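Local coordinates for periplasmic binding protein (Agrobacterium tumefaciens str. B6, PDB 5L9G), which binds the opine mannopine in the periplasm and probably delivers it to an ABC transporter for uptake into the cell, at residues Thr73-Gln78 and Lys258-Arg263; Pro150-Leu155 and Ser200-Trp205; Ala154-Pro159 and Ile224-Arg229. All coordinates share one frame; numbering follows the deposited sequence.

Contact 1: residues Thr73-Gln78 and Lys258-Arg263; sequences TWDIIQ and KGAPHR. With MO0 (mannopine), chain C.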
loop_
_atom_site.group_PDB
_atom_site.type_symbol
_atom_site.label_atom_id
_atom_site.label_comp_id
_atom_site.label_asym_id
_atom_site.label_seq_id
_atom_site.Cartn_x
_atom_site.Cartn_y
_atom_site.Cartn_z
ATOM N N THR A 73 22.457 -0.879 -5.511
ATOM C CA THR A 73 22.409 -2.327 -5.752
ATOM C C THR A 73 21.039 -2.764 -6.282
ATOM O O THR A 73 20.955 -3.753 -6.998
ATOM C CB THR A 73 22.870 -3.157 -4.524
ATOM O OG1 THR A 73 22.090 -2.823 -3.378
ATOM C CG2 THR A 73 24.352 -2.984 -4.217
ATOM N N TRP A 74 19.974 -2.018 -5.952
ATOM C CA TRP A 74 18.613 -2.331 -6.406
ATOM C C TRP A 74 18.377 -1.841 -7.829
ATOM O O TRP A 74 18.871 -0.772 -8.204
ATOM C CB TRP A 74 17.585 -1.663 -5.485
ATOM C CG TRP A 74 17.532 -2.205 -4.087
ATOM C CD1 TRP A 74 18.014 -3.402 -3.642
ATOM C CD2 TRP A 74 16.866 -1.599 -2.974
ATOM N NE1 TRP A 74 17.726 -3.559 -2.307
ATOM C CE2 TRP A 74 17.017 -2.469 -1.872
ATOM C CE3 TRP A 74 16.197 -0.374 -2.787
ATOM C CZ2 TRP A 74 16.515 -2.160 -0.605
ATOM C CZ3 TRP A 74 15.672 -0.083 -1.537
ATOM C CH2 TRP A 74 15.844 -0.964 -0.461
ATOM N N ASP A 75 17.635 -2.625 -8.626
ATOM C CA ASP A 75 17.267 -2.198 -9.981
ATOM C C ASP A 75 15.816 -1.731 -9.969
ATOM O O ASP A 75 15.551 -0.537 -10.147
ATOM C CB ASP A 75 17.471 -3.324 -10.999
ATOM C CG ASP A 75 18.938 -3.627 -11.261
ATOM O OD1 ASP A 75 19.672 -2.707 -11.638
ATOM O OD2 ASP A 75 19.355 -4.739 -10.983
ATOM N N ILE A 76 14.885 -2.660 -9.716
ATOM C CA ILE A 76 13.449 -2.358 -9.631
ATOM C C ILE A 76 13.009 -2.290 -8.171
ATOM O O ILE A 76 13.297 -3.196 -7.381
ATOM C CB ILE A 76 12.597 -3.398 -10.430
ATOM C CG1 ILE A 76 13.039 -3.480 -11.913
ATOM C CG2 ILE A 76 11.065 -3.124 -10.273
ATOM C CD1 ILE A 76 12.568 -4.717 -12.663
ATOM N N ILE A 77 12.246 -1.243 -7.833
ATOM C CA ILE A 77 11.654 -1.110 -6.503
ATOM C C ILE A 77 10.150 -1.021 -6.642
ATOM O O ILE A 77 9.645 -0.323 -7.540
ATOM C CB ILE A 77 12.226 0.075 -5.666
ATOM C CG1 ILE A 77 12.163 1.432 -6.438
ATOM C CG2 ILE A 77 13.644 -0.252 -5.174
ATOM C CD1 ILE A 77 12.482 2.688 -5.596
ATOM N N GLN A 78 9.437 -1.742 -5.765
ATOM C CA GLN A 78 7.987 -1.641 -5.724
ATOM C C GLN A 78 7.701 -0.571 -4.676
ATOM O O GLN A 78 8.086 -0.719 -3.516
ATOM C CB GLN A 78 7.327 -2.980 -5.367
ATOM C CG GLN A 78 5.806 -2.905 -5.350
ATOM C CD GLN A 78 5.323 -2.465 -3.986
ATOM O OE1 GLN A 78 5.540 -3.160 -2.993
ATOM N NE2 GLN A 78 4.769 -1.267 -3.890
ATOM N N LYS A 258 17.510 5.292 -9.692
ATOM C CA LYS A 258 18.474 6.138 -10.409
ATOM C C LYS A 258 19.869 5.538 -10.221
ATOM O O LYS A 258 20.306 5.340 -9.088
ATOM C CB LYS A 258 18.425 7.578 -9.878
ATOM C CG LYS A 258 19.215 8.577 -10.730
ATOM C CD LYS A 258 18.287 9.437 -11.571
ATOM C CE LYS A 258 18.995 10.075 -12.738
ATOM N NZ LYS A 258 18.057 10.877 -13.565
ATOM N N GLY A 259 20.527 5.225 -11.333
ATOM C CA GLY A 259 21.851 4.620 -11.332
ATOM C C GLY A 259 21.819 3.117 -11.139
ATOM O O GLY A 259 22.847 2.528 -10.778
ATOM N N ALA A 260 20.636 2.478 -11.396
ATOM C CA ALA A 260 20.430 1.022 -11.287
ATOM C C ALA A 260 21.556 0.303 -12.055
ATOM O O ALA A 260 21.810 0.658 -13.210
ATOM C CB ALA A 260 19.088 0.622 -11.868
ATOM N N PRO A 261 22.252 -0.684 -11.438
ATOM C CA PRO A 261 23.373 -1.341 -12.149
ATOM C C PRO A 261 22.985 -2.119 -13.408
ATOM O O PRO A 261 23.793 -2.243 -14.328
ATOM C CB PRO A 261 24.007 -2.244 -11.081
ATOM C CG PRO A 261 22.943 -2.425 -10.049
ATOM C CD PRO A 261 22.093 -1.207 -10.063
ATOM N N HIS A 262 21.752 -2.633 -13.451
ATOM C CA HIS A 262 21.234 -3.407 -14.580
ATOM C C HIS A 262 20.008 -2.698 -15.133
ATOM O O HIS A 262 18.989 -3.338 -15.405
ATOM C CB HIS A 262 20.894 -4.845 -14.135
ATOM C CG HIS A 262 21.936 -5.471 -13.262
ATOM N ND1 HIS A 262 23.083 -6.025 -13.796
ATOM C CD2 HIS A 262 21.976 -5.595 -11.915
ATOM C CE1 HIS A 262 23.776 -6.483 -12.766
ATOM N NE2 HIS A 262 23.148 -6.253 -11.613
ATOM N N ARG A 263 20.123 -1.360 -15.298
ATOM C CA ARG A 263 19.071 -0.444 -15.751
ATOM C C ARG A 263 18.314 -0.924 -17.004
ATOM O O ARG A 263 17.088 -1.000 -16.966
ATOM C CB ARG A 263 19.660 0.968 -15.956
ATOM C CG ARG A 263 18.635 2.056 -16.277
ATOM C CD ARG A 263 19.284 3.136 -17.124
ATOM N NE ARG A 263 18.320 3.936 -17.884
ATOM C CZ ARG A 263 17.756 3.564 -19.032
ATOM N NH1 ARG A 263 16.903 4.370 -19.650
ATOM N NH2 ARG A 263 18.022 2.374 -19.557
HETATM O OAB MO0 C . 6.621 3.055 -1.273
HETATM C CAF MO0 C . 7.296 2.271 -0.326
HETATM C CAG MO0 C . 6.363 1.451 0.547
HETATM O OAC MO0 C . 5.980 2.191 1.654
HETATM C CAH MO0 C . 5.213 0.813 -0.192
HETATM O OAM MO0 C . 5.650 0.044 -1.251
HETATM C CAI MO0 C . 4.229 0.029 0.677
HETATM O OAD MO0 C . 4.859 -1.047 1.303
HETATM C CAJ MO0 C . 2.995 -0.374 -0.079
HETATM O OAE MO0 C . 2.361 0.771 -0.572
HETATM C CAK MO0 C . 2.022 -1.262 0.710
HETATM N N MO0 C . 1.688 -2.441 -0.099
HETATM C CA MO0 C . 0.577 -3.238 0.477
HETATM C C MO0 C . 1.122 -4.472 1.155
HETATM O O MO0 C . 2.357 -4.607 1.284
HETATM C CB MO0 C . -0.484 -3.598 -0.535
HETATM C CG MO0 C . -0.064 -4.727 -1.452
HETATM C CD MO0 C . -0.830 -4.768 -2.727
HETATM O OE1 MO0 C . -1.877 -5.694 -2.830
HETATM N NE2 MO0 C . -0.583 -4.041 -3.703
HETATM O OXT MO0 C . 0.348 -5.347 1.658
#

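Contact 2: residues Pro150-Leu155 and Ser200-Trp205; sequences PGKRAL and SVSVWW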
loop_
_atom_site.group_PDB
_atom_site.type_symbol
_atom_site.label_atom_id
_atom_site.label_comp_id
_atom_site.label_asym_id
_atom_site.label_seq_id
_atom_site.Cartn_x
_atom_site.Cartn_y
_atom_site.Cartn_z
ATOM N N PRO A 150 -13.233 0.120 23.704
ATOM C CA PRO A 150 -11.947 0.048 24.424
ATOM C C PRO A 150 -11.086 -1.058 23.845
ATOM O O PRO A 150 -11.616 -2.086 23.434
ATOM C CB PRO A 150 -12.354 -0.290 25.867
ATOM C CG PRO A 150 -13.819 -0.015 25.955
ATOM C CD PRO A 150 -14.366 -0.250 24.584
ATOM N N GLY A 151 -9.786 -0.839 23.813
ATOM C CA GLY A 151 -8.875 -1.854 23.309
ATOM C C GLY A 151 -7.607 -1.345 22.668
ATOM O O GLY A 151 -7.416 -0.141 22.467
ATOM N N LYS A 152 -6.723 -2.288 22.380
ATOM C CA LYS A 152 -5.415 -2.055 21.791
ATOM C C LYS A 152 -5.535 -1.825 20.292
ATOM O O LYS A 152 -6.038 -2.684 19.569
ATOM C CB LYS A 152 -4.482 -3.244 22.070
ATOM C CG LYS A 152 -4.167 -3.485 23.543
ATOM C CD LYS A 152 -3.319 -4.755 23.681
ATOM C CE LYS A 152 -3.224 -5.249 25.107
ATOM N NZ LYS A 152 -2.349 -4.389 25.949
ATOM N N ARG A 153 -5.068 -0.654 19.832
ATOM C CA ARG A 153 -5.012 -0.274 18.423
ATOM C C ARG A 153 -3.608 -0.507 17.847
ATOM O O ARG A 153 -2.617 -0.383 18.564
ATOM C CB ARG A 153 -5.316 1.226 18.274
ATOM C CG ARG A 153 -6.823 1.556 18.145
ATOM C CD ARG A 153 -7.455 1.904 19.451
ATOM N NE ARG A 153 -8.846 2.331 19.271
ATOM C CZ ARG A 153 -9.831 1.977 20.085
ATOM N NH1 ARG A 153 -11.075 2.364 19.836
ATOM N NH2 ARG A 153 -9.587 1.207 21.143
ATOM N N ALA A 154 -3.529 -0.797 16.536
ATOM C CA ALA A 154 -2.256 -0.865 15.841
ATOM C C ALA A 154 -2.367 -0.049 14.563
ATOM O O ALA A 154 -3.354 -0.153 13.832
ATOM C CB ALA A 154 -1.858 -2.292 15.541
ATOM N N LEU A 155 -1.375 0.816 14.328
ATOM C CA LEU A 155 -1.339 1.683 13.155
ATOM C C LEU A 155 0.035 1.531 12.529
ATOM O O LEU A 155 0.957 1.061 13.186
ATOM C CB LEU A 155 -1.535 3.160 13.554
ATOM C CG LEU A 155 -2.956 3.665 13.823
ATOM C CD1 LEU A 155 -3.469 3.147 15.118
ATOM C CD2 LEU A 155 -2.959 5.212 13.939
ATOM N N SER A 200 -3.575 4.638 23.257
ATOM C CA SER A 200 -4.285 3.375 23.040
ATOM C C SER A 200 -3.661 2.547 21.920
ATOM O O SER A 200 -4.163 1.451 21.619
ATOM C CB SER A 200 -5.761 3.631 22.756
ATOM O OG SER A 200 -6.356 4.218 23.900
ATOM N N VAL A 201 -2.570 3.068 21.303
ATOM C CA VAL A 201 -1.864 2.367 20.224
ATOM C C VAL A 201 -0.778 1.500 20.858
ATOM O O VAL A 201 0.239 2.025 21.306
ATOM C CB VAL A 201 -1.310 3.311 19.119
ATOM C CG1 VAL A 201 -0.599 2.511 18.018
ATOM C CG2 VAL A 201 -2.426 4.182 18.528
ATOM N N SER A 202 -1.011 0.176 20.920
ATOM C CA SER A 202 -0.066 -0.776 21.520
ATOM C C SER A 202 1.150 -1.080 20.654
ATOM O O SER A 202 2.220 -1.406 21.189
ATOM C CB SER A 202 -0.777 -2.072 21.905
ATOM O OG SER A 202 -1.325 -2.744 20.781
ATOM N N VAL A 203 0.994 -1.007 19.319
ATOM C CA VAL A 203 2.077 -1.333 18.383
ATOM C C VAL A 203 1.953 -0.473 17.133
ATOM O O VAL A 203 0.850 -0.310 16.591
ATOM C CB VAL A 203 2.111 -2.865 18.047
ATOM C CG1 VAL A 203 0.737 -3.377 17.734
ATOM C CG2 VAL A 203 3.109 -3.210 16.931
ATOM N N TRP A 204 3.098 0.067 16.675
ATOM C CA TRP A 204 3.188 0.817 15.428
ATOM C C TRP A 204 3.849 -0.197 14.485
ATOM O O TRP A 204 5.076 -0.385 14.504
ATOM C CB TRP A 204 4.023 2.102 15.599
ATOM C CG TRP A 204 3.472 3.030 16.639
ATOM C CD1 TRP A 204 3.881 3.134 17.934
ATOM C CD2 TRP A 204 2.425 4.004 16.468
ATOM N NE1 TRP A 204 3.130 4.082 18.592
ATOM C CE2 TRP A 204 2.259 4.660 17.708
ATOM C CE3 TRP A 204 1.586 4.364 15.394
ATOM C CZ2 TRP A 204 1.300 5.664 17.902
ATOM C CZ3 TRP A 204 0.651 5.375 15.579
ATOM C CH2 TRP A 204 0.512 6.012 16.823
ATOM N N TRP A 205 3.004 -0.957 13.756
ATOM C CA TRP A 205 3.494 -2.039 12.902
ATOM C C TRP A 205 4.325 -1.495 11.748
ATOM O O TRP A 205 4.054 -0.401 11.247
ATOM C CB TRP A 205 2.363 -2.978 12.456
ATOM C CG TRP A 205 1.318 -2.321 11.608
ATOM C CD1 TRP A 205 0.130 -1.801 12.019
ATOM C CD2 TRP A 205 1.366 -2.150 10.185
ATOM N NE1 TRP A 205 -0.562 -1.286 10.938
ATOM C CE2 TRP A 205 0.185 -1.476 9.802
ATOM C CE3 TRP A 205 2.302 -2.502 9.191
ATOM C CZ2 TRP A 205 -0.078 -1.128 8.477
ATOM C CZ3 TRP A 205 2.027 -2.171 7.874
ATOM C CH2 TRP A 205 0.858 -1.480 7.527
#

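Contact 3: residues Ala154-Pro159 and Ile224-Arg229; sequences ALWNQP and ITWGGR. With MO0 (mannopine), chain C.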
loop_
_atom_site.group_PDB
_atom_site.type_symbol
_atom_site.label_atom_id
_atom_site.label_comp_id
_atom_site.label_asym_id
_atom_site.label_seq_id
_atom_site.Cartn_x
_atom_site.Cartn_y
_atom_site.Cartn_z
ATOM N N ALA A 154 -3.529 -0.797 16.536
ATOM C CA ALA A 154 -2.256 -0.865 15.841
ATOM C C ALA A 154 -2.367 -0.049 14.563
ATOM O O ALA A 154 -3.354 -0.153 13.832
ATOM C CB ALA A 154 -1.858 -2.292 15.541
ATOM N N LEU A 155 -1.375 0.816 14.328
ATOM C CA LEU A 155 -1.339 1.683 13.155
ATOM C C LEU A 155 0.035 1.531 12.529
ATOM O O LEU A 155 0.957 1.061 13.186
ATOM C CB LEU A 155 -1.535 3.160 13.554
ATOM C CG LEU A 155 -2.956 3.665 13.823
ATOM C CD1 LEU A 155 -3.469 3.147 15.118
ATOM C CD2 LEU A 155 -2.959 5.212 13.939
ATOM N N TRP A 156 0.170 1.924 11.259
ATOM C CA TRP A 156 1.433 1.836 10.527
ATOM C C TRP A 156 2.450 2.834 11.112
ATOM O O TRP A 156 2.059 3.880 11.642
ATOM C CB TRP A 156 1.172 2.199 9.056
ATOM C CG TRP A 156 2.259 1.817 8.078
ATOM C CD1 TRP A 156 3.275 0.916 8.264
ATOM C CD2 TRP A 156 2.394 2.307 6.741
ATOM N NE1 TRP A 156 4.051 0.837 7.129
ATOM C CE2 TRP A 156 3.512 1.656 6.166
ATOM C CE3 TRP A 156 1.659 3.216 5.955
ATOM C CZ2 TRP A 156 3.922 1.899 4.848
ATOM C CZ3 TRP A 156 2.064 3.459 4.651
ATOM C CH2 TRP A 156 3.200 2.827 4.117
ATOM N N ASN A 157 3.759 2.540 10.992
ATOM C CA ASN A 157 4.764 3.490 11.469
ATOM C C ASN A 157 5.114 4.521 10.370
ATOM O O ASN A 157 6.055 5.306 10.535
ATOM C CB ASN A 157 6.030 2.778 12.011
ATOM C CG ASN A 157 6.873 2.187 10.926
ATOM O OD1 ASN A 157 6.367 1.841 9.854
ATOM N ND2 ASN A 157 8.184 2.115 11.159
ATOM N N GLN A 158 4.416 4.452 9.219
ATOM C CA GLN A 158 4.566 5.421 8.118
ATOM C C GLN A 158 3.202 6.113 7.929
ATOM O O GLN A 158 2.178 5.516 8.293
ATOM C CB GLN A 158 5.102 4.777 6.845
ATOM C CG GLN A 158 6.529 4.266 7.014
ATOM C CD GLN A 158 7.062 3.712 5.734
ATOM O OE1 GLN A 158 7.335 2.508 5.599
ATOM N NE2 GLN A 158 7.211 4.581 4.766
ATOM N N PRO A 159 3.164 7.370 7.425
ATOM C CA PRO A 159 1.908 8.151 7.484
ATOM C C PRO A 159 0.855 7.984 6.399
ATOM O O PRO A 159 -0.269 8.419 6.654
ATOM C CB PRO A 159 2.406 9.607 7.488
ATOM C CG PRO A 159 3.654 9.571 6.716
ATOM C CD PRO A 159 4.309 8.239 7.045
ATOM N N ILE A 224 -5.377 -0.789 11.573
ATOM C CA ILE A 224 -5.500 -0.252 10.229
ATOM C C ILE A 224 -4.307 -0.825 9.473
ATOM O O ILE A 224 -3.149 -0.522 9.800
ATOM C CB ILE A 224 -5.547 1.289 10.129
ATOM C CG1 ILE A 224 -6.748 1.868 10.915
ATOM C CG2 ILE A 224 -5.618 1.688 8.631
ATOM C CD1 ILE A 224 -6.636 3.376 11.210
ATOM N N THR A 225 -4.587 -1.676 8.485
ATOM C CA THR A 225 -3.522 -2.261 7.653
ATOM C C THR A 225 -4.103 -2.614 6.261
ATOM O O THR A 225 -5.249 -2.280 5.947
ATOM C CB THR A 225 -2.766 -3.421 8.387
ATOM O OG1 THR A 225 -1.582 -3.783 7.654
ATOM C CG2 THR A 225 -3.652 -4.656 8.615
ATOM N N TRP A 226 -3.294 -3.278 5.448
ATOM C CA TRP A 226 -3.614 -3.591 4.059
ATOM C C TRP A 226 -4.482 -4.848 3.935
ATOM O O TRP A 226 -4.230 -5.849 4.601
ATOM C CB TRP A 226 -2.301 -3.635 3.245
ATOM C CG TRP A 226 -1.508 -2.356 3.446
ATOM C CD1 TRP A 226 -1.965 -1.080 3.266
ATOM C CD2 TRP A 226 -0.120 -2.242 3.797
ATOM N NE1 TRP A 226 -0.958 -0.169 3.527
ATOM C CE2 TRP A 226 0.198 -0.858 3.818
ATOM C CE3 TRP A 226 0.892 -3.174 4.109
ATOM C CZ2 TRP A 226 1.463 -0.385 4.173
ATOM C CZ3 TRP A 226 2.178 -2.707 4.365
ATOM C CH2 TRP A 226 2.455 -1.328 4.403
ATOM N N GLY A 227 -5.523 -4.745 3.105
ATOM C CA GLY A 227 -6.537 -5.784 2.909
ATOM C C GLY A 227 -6.011 -7.183 2.634
ATOM O O GLY A 227 -6.557 -8.167 3.138
ATOM N N GLY A 228 -4.976 -7.269 1.792
ATOM C CA GLY A 228 -4.384 -8.569 1.448
ATOM C C GLY A 228 -3.743 -9.242 2.650
ATOM O O GLY A 228 -3.915 -10.447 2.859
ATOM N N ARG A 229 -3.065 -8.449 3.481
ATOM C CA ARG A 229 -2.435 -8.950 4.717
ATOM C C ARG A 229 -3.512 -9.456 5.675
ATOM O O ARG A 229 -3.362 -10.532 6.270
ATOM C CB ARG A 229 -1.594 -7.849 5.390
ATOM C CG ARG A 229 -0.564 -7.169 4.464
ATOM C CD ARG A 229 0.477 -8.136 3.855
ATOM N NE ARG A 229 1.482 -7.383 3.093
ATOM C CZ ARG A 229 2.757 -7.745 2.965
ATOM N NH1 ARG A 229 3.198 -8.874 3.523
ATOM N NH2 ARG A 229 3.606 -6.977 2.289
HETATM O OAB MO0 C . 6.621 3.055 -1.273
HETATM C CAF MO0 C . 7.296 2.271 -0.326
HETATM C CAG MO0 C . 6.363 1.451 0.547
HETATM O OAC MO0 C . 5.980 2.191 1.654
HETATM C CAH MO0 C . 5.213 0.813 -0.192
HETATM O OAM MO0 C . 5.650 0.044 -1.251
HETATM C CAI MO0 C . 4.229 0.029 0.677
HETATM O OAD MO0 C . 4.859 -1.047 1.303
HETATM C CAJ MO0 C . 2.995 -0.374 -0.079
HETATM O OAE MO0 C . 2.361 0.771 -0.572
HETATM C CAK MO0 C . 2.022 -1.262 0.710
HETATM N N MO0 C . 1.688 -2.441 -0.099
HETATM C CA MO0 C . 0.577 -3.238 0.477
HETATM C C MO0 C . 1.122 -4.472 1.155
HETATM O O MO0 C . 2.357 -4.607 1.284
HETATM C CB MO0 C . -0.484 -3.598 -0.535
HETATM C CG MO0 C . -0.064 -4.727 -1.452
HETATM C CD MO0 C . -0.830 -4.768 -2.727
HETATM O OE1 MO0 C . -1.877 -5.694 -2.830
HETATM N NE2 MO0 C . -0.583 -4.041 -3.703
HETATM O OXT MO0 C . 0.348 -5.347 1.658
#

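Contact 1: residues Thr73-Gln78 and Lys258-Arg263
Asp75 carries this contact, reaching with its carboxylate into the turn that leads into helix 263-273. Its OD1 accepts the backbone N-H of His262, the N-cap residue, with N and OD1 2.8 Å apart and an angle of 156° at the hydrogen; the donor meets OD1 on the syn side but clearly out of the carboxylate plane. With chi1 at -71°, CG sits beside the backbone N and anti to the carbonyl carbon, which swings the acid group over to the loop. A short side chain with two acceptors suits this place, because the second oxygen, OD2, takes the backbone N-H of Val24 and lies 2.9 Å from His262 CD2, at the edge of the imidazole. The negative charge next to a helix start is probably favoured by the helix dipole. Ala260 CB and Pro261 CD pack against Asp75 OD1, at 3.4 Å and 3.3 Å. Proline also suits the turn Ala260-Arg263, a type I beta turn, at its second position. The carbonyl of Trp74, buried against Pro261 CD, has no polar partner in the model. Further along, Gln78 NE2 makes a weak bond to mannopine OAM. The contact thus joins the start of strand 76-80, lying between strands 23-27 and 240-256, to the loop entering helix 263-273, whose Ala266, Phe269 and Met273 pack against Ile76.

Contact 2: residues Pro150-Leu155 and Ser200-Trp205
Leu155 packs its CB 3.7 Å from Trp204 CZ3, the two side chains lying side by side and pointing the same way, while its CD1 meets Val201 CG2 at 3.7 Å. This is the tight part of the contact. Leu155 has chi1 at -80°, which sets CG beside the backbone N and lets the branched end reach back to Val201; Val201 CG1 in turn lies over the centre of the Trp204 ring. Bulky apolar residues suit this face because helix 324-343 closes on it, with Tyr338 against Leu155 and Val341 and Arg342 against Trp204. On the other face the single methyl of Ala154 packs against Val203 CG1, 3.6 Å from CB, and against Trp205 CD1. The indole of Trp205 turns back toward Leu155 O and gives its N-H to Ile224 O on the next strand. Arg153 is also buried, its guanidinium satisfied by main-chain oxygens: NH2 binds Gly151 O, 2.9 Å away, and Phe149 O, and NE binds Phe143 O.

The solvent side is looser. Ser202 OG rests 3.4 Å from Lys152 CB, but the lysine chain runs on away from the strand, and a flexible charged residue suits this solvent-exposed loop position. Gly151 occupies backbone angles that would press a side chain against the preceding carbonyl.

Arg153 pairs with Val201: Arg153 N donates to Ser200 O at 2.9 Å, and Ser202 N to Arg153 O at 2.9 Å. A beta bulge at Ser202 follows, then Ala154 pairs with Val203 and Leu155 with Trp204, through weak bonds from Leu155 N to Val203 O and Trp205 N to Leu155 O. Two parallel neighbouring strands joined through intervening helices, including 162-169 and 184-197, form a beta-alpha-beta crossover, as expected of the alpha/beta lobes of periplasmic binding proteins.

Contact 3: residues Ala154-Pro159 and Ile224-Arg229
Ile224 N donates to Ala154 O across 3.1 Å, and this is the one backbone bond between the two segments. Strands 154-156 and 224-226 run in broadly parallel directions but splay by 53°, so the main chains separate beyond Ile224 and make room for two indoles. Trp226 directs its edge onto a face of Trp156 in a T-shaped stack, the six-membered rings 4.8 Å apart between centroids with planes at 79°; the closest atoms are the two CZ2 carbons, at 3.4 Å. Trp156 CG is anti to the backbone N (chi1 -164°), which carries its indole to the pocket side, and Gln158 CB lies against its opposite face. Trp205 touches both rings, stacking on Trp156 and meeting Trp226 edge-to-face. Held this way, Trp226 offers a face to mannopine: Trp226 CE3 lies 3.2 Å from C of MO0, the ligand's carboxylate carbon, and CAK lies over the same indole, offset toward its rim. OAC of the open-chain polyol lies at the edge of Trp156, near the ring plane. Arg229, in the first turn of helix 227-235 and bent at chi2, grips the carboxylate with two bonds, NE to OXT at 2.7 Å and NH2 to O at 2.9 Å, both nearly straight and with the carboxylate at the guanidinium edge. NH2 also binds Gly29 O. The chemistry implies division of labour: the face of Trp226 lies against the CA, CAK and carboxylate end of mannopine, Trp156 presents its edge to OAC, and the two hydrogen bonds from Arg229 probably select for the carboxylate.

Contact 1 lies on one side of the chain's centre and contact 2 on the other, their centres about 36 Å apart, while contact 3 is about 27 Å from contact 1 and about 11 Å from contact 2, centre to centre. In sequence, contacts 2 and 3 both start from strand 153-156 and are nested inside the long loop that contact 1 closes. That strand is shared: 201-205 flanks it on one side and 222-226 on the other, so Trp205 of contact 2 meets both pocket tryptophans of contact 3. Contacts 1 and 3 do not touch, yet both reach mannopine, consistent with a ligand enclosed between two lobes, as in other periplasmic binding proteins.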